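Local coordinates for iron-regulated ABC transporter siderophore-binding protein SirA (Staphylococcus aureus subsp. aureus, PDB 3MWF) that binds the iron siderophore staphyloferrin B and probably delivers it to an ABC transporter for import into the cell, at residues L161-V166 against E183-L188; I175-Y180 against K194-Q199; I223-S228 against K249-L254. All coordinates share one frame; numbering follows the deposited sequence.

Contact 1 (L161-V166 against E183-L188)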
loop_
_atom_site.group_PDB
_atom_site.type_symbol
_atom_site.label_atom_id
_atom_site.label_comp_id
_atom_site.label_asym_id
_atom_site.label_seq_id
_atom_site.Cartn_x
_atom_site.Cartn_y
_atom_site.Cartn_z
ATOM N N LEU A 161 13.273 16.446 5.370
ATOM C CA LEU A 161 13.604 16.334 3.968
ATOM C C LEU A 161 12.300 16.291 3.177
ATOM O O LEU A 161 11.294 15.778 3.661
ATOM C CB LEU A 161 14.372 15.034 3.688
ATOM C CG LEU A 161 15.706 14.871 4.420
ATOM C CD1 LEU A 161 16.358 13.574 3.947
ATOM C CD2 LEU A 161 16.587 16.093 4.179
ATOM N N LYS A 162 12.358 16.803 1.962
ATOM C CA LYS A 162 11.315 16.502 0.978
ATOM C C LYS A 162 11.622 15.178 0.262
ATOM O O LYS A 162 12.767 14.885 -0.107
ATOM C CB LYS A 162 11.163 17.650 -0.009
ATOM C CG LYS A 162 10.507 18.848 0.634
ATOM C CD LYS A 162 10.437 20.026 -0.339
ATOM C CE LYS A 162 11.646 20.923 -0.242
ATOM N NZ LYS A 162 11.599 22.047 -1.242
ATOM N N ALA A 163 10.569 14.384 0.059
ATOM C CA ALA A 163 10.704 13.068 -0.588
ATOM C C ALA A 163 9.706 12.981 -1.734
ATOM O O ALA A 163 8.664 13.644 -1.712
ATOM C CB ALA A 163 10.419 11.935 0.433
ATOM N N SER A 164 10.046 12.186 -2.743
ATOM C CA SER A 164 9.007 11.739 -3.710
ATOM C C SER A 164 9.242 10.269 -3.988
ATOM O O SER A 164 10.369 9.788 -3.870
ATOM C CB SER A 164 9.018 12.554 -4.997
ATOM O OG SER A 164 10.214 12.381 -5.751
ATOM N N VAL A 165 8.159 9.578 -4.333
ATOM C CA VAL A 165 8.194 8.166 -4.683
ATOM C C VAL A 165 7.768 8.100 -6.149
ATOM O O VAL A 165 6.615 8.419 -6.500
ATOM C CB VAL A 165 7.221 7.357 -3.785
ATOM C CG1 VAL A 165 7.228 5.863 -4.211
ATOM C CG2 VAL A 165 7.644 7.511 -2.316
ATOM N N VAL A 166 8.717 7.754 -7.005
ATOM C CA VAL A 166 8.509 7.765 -8.468
ATOM C C VAL A 166 8.442 6.322 -8.919
ATOM O O VAL A 166 9.348 5.527 -8.596
ATOM C CB VAL A 166 9.668 8.486 -9.180
ATOM C CG1 VAL A 166 9.558 8.369 -10.700
ATOM C CG2 VAL A 166 9.701 9.995 -8.738
ATOM N N GLU A 183 1.761 7.985 1.886
ATOM C CA GLU A 183 1.192 8.217 3.213
ATOM C C GLU A 183 2.126 7.824 4.358
ATOM O O GLU A 183 2.170 8.525 5.373
ATOM C CB GLU A 183 -0.162 7.536 3.390
ATOM C CG GLU A 183 -1.248 8.139 2.462
ATOM C CD GLU A 183 -2.660 7.829 2.935
ATOM O OE1 GLU A 183 -2.873 7.180 3.970
ATOM O OE2 GLU A 183 -3.603 8.276 2.275
ATOM N N ILE A 184 2.850 6.707 4.208
ATOM C CA ILE A 184 3.821 6.301 5.223
ATOM C C ILE A 184 4.948 7.325 5.347
ATOM O O ILE A 184 5.291 7.728 6.461
ATOM C CB ILE A 184 4.350 4.891 4.945
ATOM C CG1 ILE A 184 3.209 3.896 5.212
ATOM C CG2 ILE A 184 5.543 4.557 5.891
ATOM C CD1 ILE A 184 3.463 2.509 4.578
ATOM N N LEU A 185 5.487 7.781 4.218
ATOM C CA LEU A 185 6.519 8.819 4.290
ATOM C C LEU A 185 5.973 10.060 4.997
ATOM O O LEU A 185 6.715 10.714 5.750
ATOM C CB LEU A 185 7.094 9.189 2.920
ATOM C CG LEU A 185 7.818 8.083 2.164
ATOM C CD1 LEU A 185 8.428 8.658 0.904
ATOM C CD2 LEU A 185 8.860 7.380 3.053
ATOM N N ASN A 186 4.726 10.425 4.702
ATOM C CA ASN A 186 4.096 11.553 5.396
ATOM C C ASN A 186 4.049 11.311 6.937
ATOM O O ASN A 186 4.370 12.206 7.738
ATOM C CB ASN A 186 2.677 11.822 4.851
ATOM C CG ASN A 186 2.149 13.192 5.281
ATOM O OD1 ASN A 186 1.335 13.316 6.214
ATOM N ND2 ASN A 186 2.631 14.214 4.631
ATOM N N ASP A 187 3.692 10.098 7.350
ATOM C CA ASP A 187 3.710 9.747 8.772
ATOM C C ASP A 187 5.096 9.936 9.380
ATOM O O ASP A 187 5.235 10.386 10.531
ATOM C CB ASP A 187 3.308 8.273 8.963
ATOM C CG ASP A 187 1.815 8.024 8.820
ATOM O OD1 ASP A 187 0.991 8.966 8.800
ATOM O OD2 ASP A 187 1.448 6.842 8.764
ATOM N N LEU A 188 6.109 9.578 8.616
ATOM C CA LEU A 188 7.499 9.612 9.070
ATOM C C LEU A 188 8.082 11.025 9.140
ATOM O O LEU A 188 9.206 11.211 9.587
ATOM C CB LEU A 188 8.347 8.732 8.164
ATOM C CG LEU A 188 7.969 7.259 8.252
ATOM C CD1 LEU A 188 8.709 6.521 7.178
ATOM C CD2 LEU A 188 8.308 6.676 9.683
#
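Leu185 turns CG away from its own carbonyl carbon (chi1 -63°) and then runs out extended through chi2 (-175°), which carries CD1 across to the strand, where Val165 holds CG2 beside its backbone N with CG1 anti to that N (chi1 178°). The two branches meet at 3.5 Å between Val165 CG2 and Leu185 CD1, apolar side chains passing at a slant. The same methyl of Leu185 also reaches Ala163, with 3.9 Å between Ala163 CB and Leu185 CD1, so one leucine branch serves both strand residues. Ala163 and Val165 lie two apart on strand 163-168 and so direct their side chains to the same side of the sheet, the side covered by helix 179-187. This is helix-on-sheet packing in the mixed sheet of one lobe of the periplasmic-binding-protein fold. Alanine suits the point where the two backbones come nearest, with 7.7 Å from Ala163 CA to Leu185 CA, while the branched valine fills the wider distance farther along. Ser164, between them, turns to the other face, where its OG bonds to the carbonyl of Met218. Leucine provides the length, and its side chain also touches Phe224 of the adjacent strand and Leu287 of helix 277-290.

Contact 2 (I175-Y180 against K194-Q199). With SE8 (5-[(2-{[(3S)-5-{[(2S)-2-amino-2-carboxyethyl]amino}-3-carboxy-3-hydroxy-5-oxopentanoyl]amino}ethyl)amino]-2,5-dioxopentanoic acid), chain C.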
loop_
_atom_site.group_PDB
_atom_site.type_symbol
_atom_site.label_atom_id
_atom_site.label_comp_id
_atom_site.label_asym_id
_atom_site.label_seq_id
_atom_site.Cartn_x
_atom_site.Cartn_y
_atom_site.Cartn_z
ATOM N N ILE A 175 3.713 9.347 -9.650
ATOM C CA ILE A 175 4.277 9.753 -8.345
ATOM C C ILE A 175 3.286 9.305 -7.297
ATOM O O ILE A 175 2.108 9.670 -7.376
ATOM C CB ILE A 175 4.445 11.305 -8.234
ATOM C CG1 ILE A 175 5.308 11.806 -9.387
ATOM C CG2 ILE A 175 5.004 11.655 -6.829
ATOM C CD1 ILE A 175 5.350 13.408 -9.483
ATOM N N TYR A 176 3.743 8.502 -6.324
ATOM C CA TYR A 176 2.887 8.073 -5.216
ATOM C C TYR A 176 3.058 9.124 -4.130
ATOM O O TYR A 176 3.823 8.940 -3.200
ATOM C CB TYR A 176 3.238 6.642 -4.737
ATOM C CG TYR A 176 2.666 5.618 -5.662
ATOM C CD1 TYR A 176 3.188 5.452 -6.946
ATOM C CD2 TYR A 176 1.573 4.827 -5.266
ATOM C CE1 TYR A 176 2.617 4.535 -7.851
ATOM C CE2 TYR A 176 1.004 3.907 -6.146
ATOM C CZ TYR A 176 1.530 3.763 -7.438
ATOM O OH TYR A 176 0.997 2.875 -8.345
ATOM N N ALA A 177 2.364 10.251 -4.318
ATOM C CA ALA A 177 2.430 11.397 -3.407
ATOM C C ALA A 177 1.775 11.027 -2.089
ATOM O O ALA A 177 2.368 11.174 -1.012
ATOM C CB ALA A 177 1.740 12.625 -4.057
ATOM N N GLY A 178 0.563 10.495 -2.215
ATOM C CA GLY A 178 -0.093 9.710 -1.192
ATOM C C GLY A 178 0.049 8.251 -1.599
ATOM O O GLY A 178 1.143 7.782 -1.959
ATOM N N GLY A 179 -1.055 7.532 -1.586
ATOM C CA GLY A 179 -0.971 6.104 -1.821
ATOM C C GLY A 179 -0.203 5.412 -0.700
ATOM O O GLY A 179 0.052 6.000 0.369
ATOM N N TYR A 180 0.150 4.152 -0.922
ATOM C CA TYR A 180 0.717 3.361 0.164
ATOM C C TYR A 180 1.986 3.990 0.741
ATOM O O TYR A 180 2.037 4.253 1.963
ATOM C CB TYR A 180 1.053 1.940 -0.314
ATOM C CG TYR A 180 1.472 1.080 0.846
ATOM C CD1 TYR A 180 0.516 0.634 1.785
ATOM C CD2 TYR A 180 2.816 0.731 1.030
ATOM C CE1 TYR A 180 0.905 -0.132 2.867
ATOM C CE2 TYR A 180 3.202 -0.048 2.140
ATOM C CZ TYR A 180 2.247 -0.463 3.031
ATOM O OH TYR A 180 2.588 -1.247 4.102
ATOM N N LYS A 194 6.220 22.137 -2.967
ATOM C CA LYS A 194 4.957 22.850 -2.881
ATOM C C LYS A 194 3.943 22.440 -3.953
ATOM O O LYS A 194 2.767 22.259 -3.648
ATOM C CB LYS A 194 5.200 24.374 -2.893
ATOM C CG LYS A 194 3.910 25.188 -2.948
ATOM C CD LYS A 194 4.192 26.689 -2.875
ATOM C CE LYS A 194 2.895 27.485 -2.933
ATOM N NZ LYS A 194 3.158 28.944 -2.595
ATOM N N ASP A 195 4.411 22.243 -5.179
ATOM C CA ASP A 195 3.479 21.911 -6.258
ATOM C C ASP A 195 2.886 20.507 -6.047
ATOM O O ASP A 195 1.684 20.257 -6.242
ATOM C CB ASP A 195 4.189 22.047 -7.607
ATOM C CG ASP A 195 3.210 22.403 -8.764
ATOM O OD1 ASP A 195 2.017 22.738 -8.519
ATOM O OD2 ASP A 195 3.642 22.318 -9.915
ATOM N N LEU A 196 3.731 19.571 -5.629
ATOM C CA LEU A 196 3.244 18.214 -5.327
ATOM C C LEU A 196 2.273 18.217 -4.135
ATOM O O LEU A 196 1.255 17.500 -4.132
ATOM C CB LEU A 196 4.463 17.311 -5.043
ATOM C CG LEU A 196 4.151 15.832 -4.861
ATOM C CD1 LEU A 196 3.524 15.276 -6.107
ATOM C CD2 LEU A 196 5.473 15.098 -4.581
ATOM N N GLN A 197 2.577 19.038 -3.118
ATOM C CA GLN A 197 1.717 19.093 -1.946
ATOM C C GLN A 197 0.358 19.670 -2.336
ATOM O O GLN A 197 -0.697 19.222 -1.825
ATOM C CB GLN A 197 2.358 19.926 -0.827
ATOM C CG GLN A 197 1.549 19.929 0.461
ATOM C CD GLN A 197 1.366 18.560 1.016
ATOM O OE1 GLN A 197 2.327 17.768 1.063
ATOM N NE2 GLN A 197 0.130 18.232 1.390
ATOM N N LYS A 198 0.377 20.638 -3.257
ATOM C CA LYS A 198 -0.879 21.213 -3.753
ATOM C C LYS A 198 -1.750 20.128 -4.399
ATOM O O LYS A 198 -2.978 20.143 -4.239
ATOM C CB LYS A 198 -0.616 22.346 -4.764
ATOM C CG LYS A 198 -1.912 22.958 -5.328
ATOM C CD LYS A 198 -1.663 24.234 -6.143
ATOM C CE LYS A 198 -1.677 25.517 -5.281
ATOM N NZ LYS A 198 -0.311 26.080 -5.047
ATOM N N GLN A 199 -1.138 19.195 -5.141
ATOM C CA GLN A 199 -1.884 18.070 -5.726
ATOM C C GLN A 199 -2.549 17.221 -4.648
ATOM O O GLN A 199 -3.741 16.864 -4.739
ATOM C CB GLN A 199 -0.968 17.214 -6.604
ATOM C CG GLN A 199 -0.354 18.007 -7.741
ATOM C CD GLN A 199 -1.416 18.662 -8.596
ATOM O OE1 GLN A 199 -2.271 17.991 -9.133
ATOM N NE2 GLN A 199 -1.359 19.985 -8.711
HETATM C C1 SE8 C . -4.618 -2.259 -11.339
HETATM C C2 SE8 C . -3.193 -2.100 -11.790
HETATM C C3 SE8 C . -2.295 -3.124 -11.114
HETATM N N4 SE8 C . -2.184 -2.918 -9.674
HETATM C C5 SE8 C . -1.206 -2.214 -9.141
HETATM C C6 SE8 C . -1.297 -1.937 -7.661
HETATM C C7 SE8 C . -2.181 -0.720 -7.388
HETATM C C8 SE8 C . -2.372 -0.602 -5.864
HETATM C C9 SE8 C . -3.049 0.690 -5.411
HETATM N N10 SE8 C . -3.993 1.209 -6.193
HETATM C C11 SE8 C . -4.667 2.412 -5.763
HETATM C C12 SE8 C . -6.156 2.168 -5.588
HETATM N N13 SE8 C . -6.922 3.406 -5.602
HETATM C C14 SE8 C . -7.329 4.044 -6.740
HETATM C C15 SE8 C . -7.365 3.295 -8.039
HETATM C C16 SE8 C . -5.924 3.335 -8.483
HETATM C C17 SE8 C . -5.448 2.155 -9.272
HETATM C C18 SE8 C . -4.879 2.515 -10.560
HETATM O O19 SE8 C . -5.282 -3.230 -11.787
HETATM O O20 SE8 C . -5.097 -1.392 -10.580
HETATM N N21 SE8 C . -2.745 -0.727 -11.486
HETATM O O22 SE8 C . -0.260 -1.779 -9.767
HETATM C C23 SE8 C . -1.559 0.526 -7.993
HETATM O O24 SE8 C . -0.577 1.064 -7.423
HETATM O O25 SE8 C . -2.043 1.014 -9.045
HETATM O O26 SE8 C . -3.439 -0.904 -8.063
HETATM O O27 SE8 C . -2.721 1.199 -4.344
HETATM O O28 SE8 C . -7.641 5.221 -6.759
HETATM O O29 SE8 C . -5.406 1.008 -8.817
HETATM O O30 SE8 C . -4.057 1.754 -11.061
HETATM O O31 SE8 C . -5.195 3.601 -11.109
#
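Tyr176 is the centre of an inverse gamma turn, closed by a weak bond of 3.1 Å from Ala177 N to Ile175 O, and the chain comes nearest helix 194-201 where Ala177 CA lies 7.1 Å from Leu196 CA. Leu196 carries the helix side of the contact: with CG anti to its backbone N (chi1 -174°), it reaches Ala177 CB with CD1 at 3.8 Å. On Ile175 it is the CG2 methyl that meets the leucine fork, at 4.0 Å from Leu196 CD1 and nearly as close to CD2. A small alanine fits the close approach, and a beta-branched isoleucine suits the strand while presenting a methyl beside its backbone. Tyr176, between them, points the other way, into the siderophore pocket. Its OH donates a hydrogen bond of 2.6 Å to SE8 O24, a carboxylate oxygen that lies at the ring edge, in the ring plane. Arg174 is bonded to that hydroxyl as well as to SE8, so the phenol belongs to a polar network with the ligand. Helix 194-201 lies against the face of the sheet opposite Tyr176, with Leu196 also touching Ile207 of strand 206-209, while helix 179-187 follows in the chain.

Contact 3 (I223-S228 against K249-L254)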
loop_
_atom_site.group_PDB
_atom_site.type_symbol
_atom_site.label_atom_id
_atom_site.label_comp_id
_atom_site.label_asym_id
_atom_site.label_seq_id
_atom_site.Cartn_x
_atom_site.Cartn_y
_atom_site.Cartn_z
ATOM N N ILE A 223 14.751 10.822 -3.603
ATOM C CA ILE A 223 13.742 10.214 -4.478
ATOM C C ILE A 223 13.847 8.708 -4.379
ATOM O O ILE A 223 14.941 8.149 -4.441
ATOM C CB ILE A 223 13.901 10.700 -5.949
ATOM C CG1 ILE A 223 13.552 12.195 -6.064
ATOM C CG2 ILE A 223 13.056 9.827 -6.935
ATOM C CD1 ILE A 223 13.805 12.791 -7.469
ATOM N N PHE A 224 12.697 8.057 -4.211
ATOM C CA PHE A 224 12.624 6.618 -4.066
ATOM C C PHE A 224 12.026 6.090 -5.339
ATOM O O PHE A 224 10.902 6.466 -5.691
ATOM C CB PHE A 224 11.731 6.312 -2.859
ATOM C CG PHE A 224 12.291 6.840 -1.571
ATOM C CD1 PHE A 224 13.300 6.129 -0.912
ATOM C CD2 PHE A 224 11.878 8.077 -1.048
ATOM C CE1 PHE A 224 13.852 6.613 0.257
ATOM C CE2 PHE A 224 12.413 8.576 0.142
ATOM C CZ PHE A 224 13.414 7.835 0.803
ATOM N N VAL A 225 12.771 5.244 -6.047
ATOM C CA VAL A 225 12.304 4.756 -7.350
ATOM C C VAL A 225 11.778 3.318 -7.276
ATOM O O VAL A 225 12.500 2.424 -6.831
ATOM C CB VAL A 225 13.437 4.851 -8.396
ATOM C CG1 VAL A 225 13.036 4.205 -9.717
ATOM C CG2 VAL A 225 13.811 6.305 -8.635
ATOM N N VAL A 226 10.555 3.102 -7.758
ATOM C CA VAL A 226 9.922 1.764 -7.765
ATOM C C VAL A 226 9.608 1.372 -9.195
ATOM O O VAL A 226 8.911 2.100 -9.908
ATOM C CB VAL A 226 8.604 1.742 -6.945
ATOM C CG1 VAL A 226 8.029 0.321 -6.888
ATOM C CG2 VAL A 226 8.790 2.272 -5.539
ATOM N N LYS A 227 10.146 0.235 -9.647
ATOM C CA LYS A 227 9.841 -0.271 -10.991
ATOM C C LYS A 227 8.719 -1.285 -10.785
ATOM O O LYS A 227 8.922 -2.301 -10.116
ATOM C CB LYS A 227 11.085 -0.942 -11.590
ATOM C CG LYS A 227 12.083 0.083 -12.126
ATOM C CD LYS A 227 13.334 -0.600 -12.697
ATOM C CE LYS A 227 14.280 -1.061 -11.610
ATOM N NZ LYS A 227 15.008 0.103 -10.975
ATOM N N SER A 228 7.526 -0.988 -11.292
ATOM C CA SER A 228 6.370 -1.840 -11.008
ATOM C C SER A 228 5.259 -1.598 -12.003
ATOM O O SER A 228 4.842 -0.467 -12.217
ATOM C CB SER A 228 5.859 -1.582 -9.579
ATOM O OG SER A 228 4.744 -2.416 -9.258
ATOM N N LYS A 249 17.026 15.497 -19.676
ATOM C CA LYS A 249 17.605 16.670 -18.993
ATOM C C LYS A 249 16.798 17.055 -17.750
ATOM O O LYS A 249 17.365 17.522 -16.760
ATOM C CB LYS A 249 17.742 17.864 -19.943
ATOM C CG LYS A 249 16.434 18.379 -20.548
ATOM C CD LYS A 249 16.327 19.920 -20.571
ATOM C CE LYS A 249 17.362 20.618 -21.463
ATOM N NZ LYS A 249 17.269 22.115 -21.290
ATOM N N GLU A 250 15.477 16.830 -17.812
ATOM C CA GLU A 250 14.610 17.127 -16.648
ATOM C C GLU A 250 14.997 16.301 -15.429
ATOM O O GLU A 250 15.096 16.819 -14.323
ATOM C CB GLU A 250 13.121 16.917 -16.980
ATOM C CG GLU A 250 12.527 17.910 -17.985
ATOM C CD GLU A 250 12.736 17.538 -19.459
ATOM O OE1 GLU A 250 13.372 16.496 -19.782
ATOM O OE2 GLU A 250 12.223 18.295 -20.321
ATOM N N TRP A 251 15.247 15.007 -15.635
ATOM C CA TRP A 251 15.608 14.158 -14.529
ATOM C C TRP A 251 16.955 14.607 -13.943
ATOM O O TRP A 251 17.139 14.666 -12.734
ATOM C CB TRP A 251 15.670 12.696 -15.004
ATOM C CG TRP A 251 16.043 11.728 -13.925
ATOM C CD1 TRP A 251 17.296 11.246 -13.659
ATOM C CD2 TRP A 251 15.157 11.083 -12.992
ATOM N NE1 TRP A 251 17.244 10.357 -12.622
ATOM C CE2 TRP A 251 15.940 10.234 -12.196
ATOM C CE3 TRP A 251 13.763 11.132 -12.772
ATOM C CZ2 TRP A 251 15.397 9.454 -11.168
ATOM C CZ3 TRP A 251 13.214 10.346 -11.751
ATOM C CH2 TRP A 251 14.036 9.522 -10.956
ATOM N N LYS A 252 17.883 14.932 -14.828
ATOM C CA LYS A 252 19.233 15.279 -14.394
ATOM C C LYS A 252 19.277 16.592 -13.603
ATOM O O LYS A 252 20.229 16.847 -12.868
ATOM C CB LYS A 252 20.157 15.294 -15.590
ATOM C CG LYS A 252 20.228 13.898 -16.176
ATOM C CD LYS A 252 21.007 13.832 -17.455
ATOM C CE LYS A 252 20.979 12.391 -17.961
ATOM N NZ LYS A 252 20.896 11.400 -16.808
ATOM N N ASN A 253 18.204 17.365 -13.701
ATOM C CA ASN A 253 18.108 18.630 -12.972
ATOM C C ASN A 253 17.382 18.544 -11.633
ATOM O O ASN A 253 17.395 19.502 -10.849
ATOM C CB ASN A 253 17.503 19.706 -13.857
ATOM C CG ASN A 253 18.539 20.349 -14.765
ATOM O OD1 ASN A 253 19.095 21.383 -14.436
ATOM N ND2 ASN A 253 18.844 19.701 -15.868
ATOM N N LEU A 254 16.798 17.382 -11.327
ATOM C CA LEU A 254 16.192 17.192 -10.021
ATOM C C LEU A 254 17.254 17.332 -8.930
ATOM O O LEU A 254 18.385 16.836 -9.085
ATOM C CB LEU A 254 15.523 15.808 -9.912
ATOM C CG LEU A 254 14.354 15.564 -10.859
ATOM C CD1 LEU A 254 13.986 14.077 -10.882
ATOM C CD2 LEU A 254 13.134 16.381 -10.429
#
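Trp251 brings the rim of its six-membered ring over the strand, with CH2 lying 4.0 Å from Val225 CG2, which sits at the ring edge close to its plane. The same CH2 approaches Ile223 CG2 at 4.1 Å, where the two side chains run antiparallel alongside each other. The indole gets there because CG stands anti to the backbone N (chi1 180°), which swings the ring out from the helix toward the sheet; a large flat group is well suited to spanning the gap, since Trp251 CA and Val225 CA are 12.3 Å apart. Leu254 closes in from the end of the short, weakly bonded helix 249-253: its CD1 meets Ile223 CD1 at 3.7 Å, the two side chains nearly perpendicular. That same methyl lies over one face of the indole, 3.5 Å from its plane and displaced to the ring's margin, so it packs on the tryptophan as well as on Ile223. Ile223 and Val225, two apart on strand 222-227, point to the same side of the five-stranded mixed sheet of this lobe, which the helix 249-253 region covers here. Asn253 folds its amide back to bond Lys249 O through ND2 at 2.8 Å, nearly straight at 169°, supplementing a weak backbone bond to the same oxygen. Leu254 takes the N-cap position of helix 255-258. Between the two segments every touch is apolar and buried, which implies that the contact rests on shape and exclusion of water, while the hydrogen bond of Asn253 stays within its own segment.

How the contacts relate
The touching residues of all three contacts are buried, and all three contacts build on one mixed sheet. Strand 163-168 of contact 1 is flanked by strand 173-176 of contact 2 on one side and by strand 222-227 of contact 3 on the other, with backbone bonds such as Val165 O to Tyr176 N and Val166 N to Phe224 O joining them. Contacts 1 and 2 also share helix 179-187. Each packs helix on sheet or adjoining turn through apolar groups, but contact 2 differs in meeting the siderophore, through Tyr176. Contact 3 adds an aromatic ring and lies farthest from the chain centre. The helices of contacts 2 and 3 both turn lysines to the surface (Lys194 and Lys198; Lys249 and Lys252).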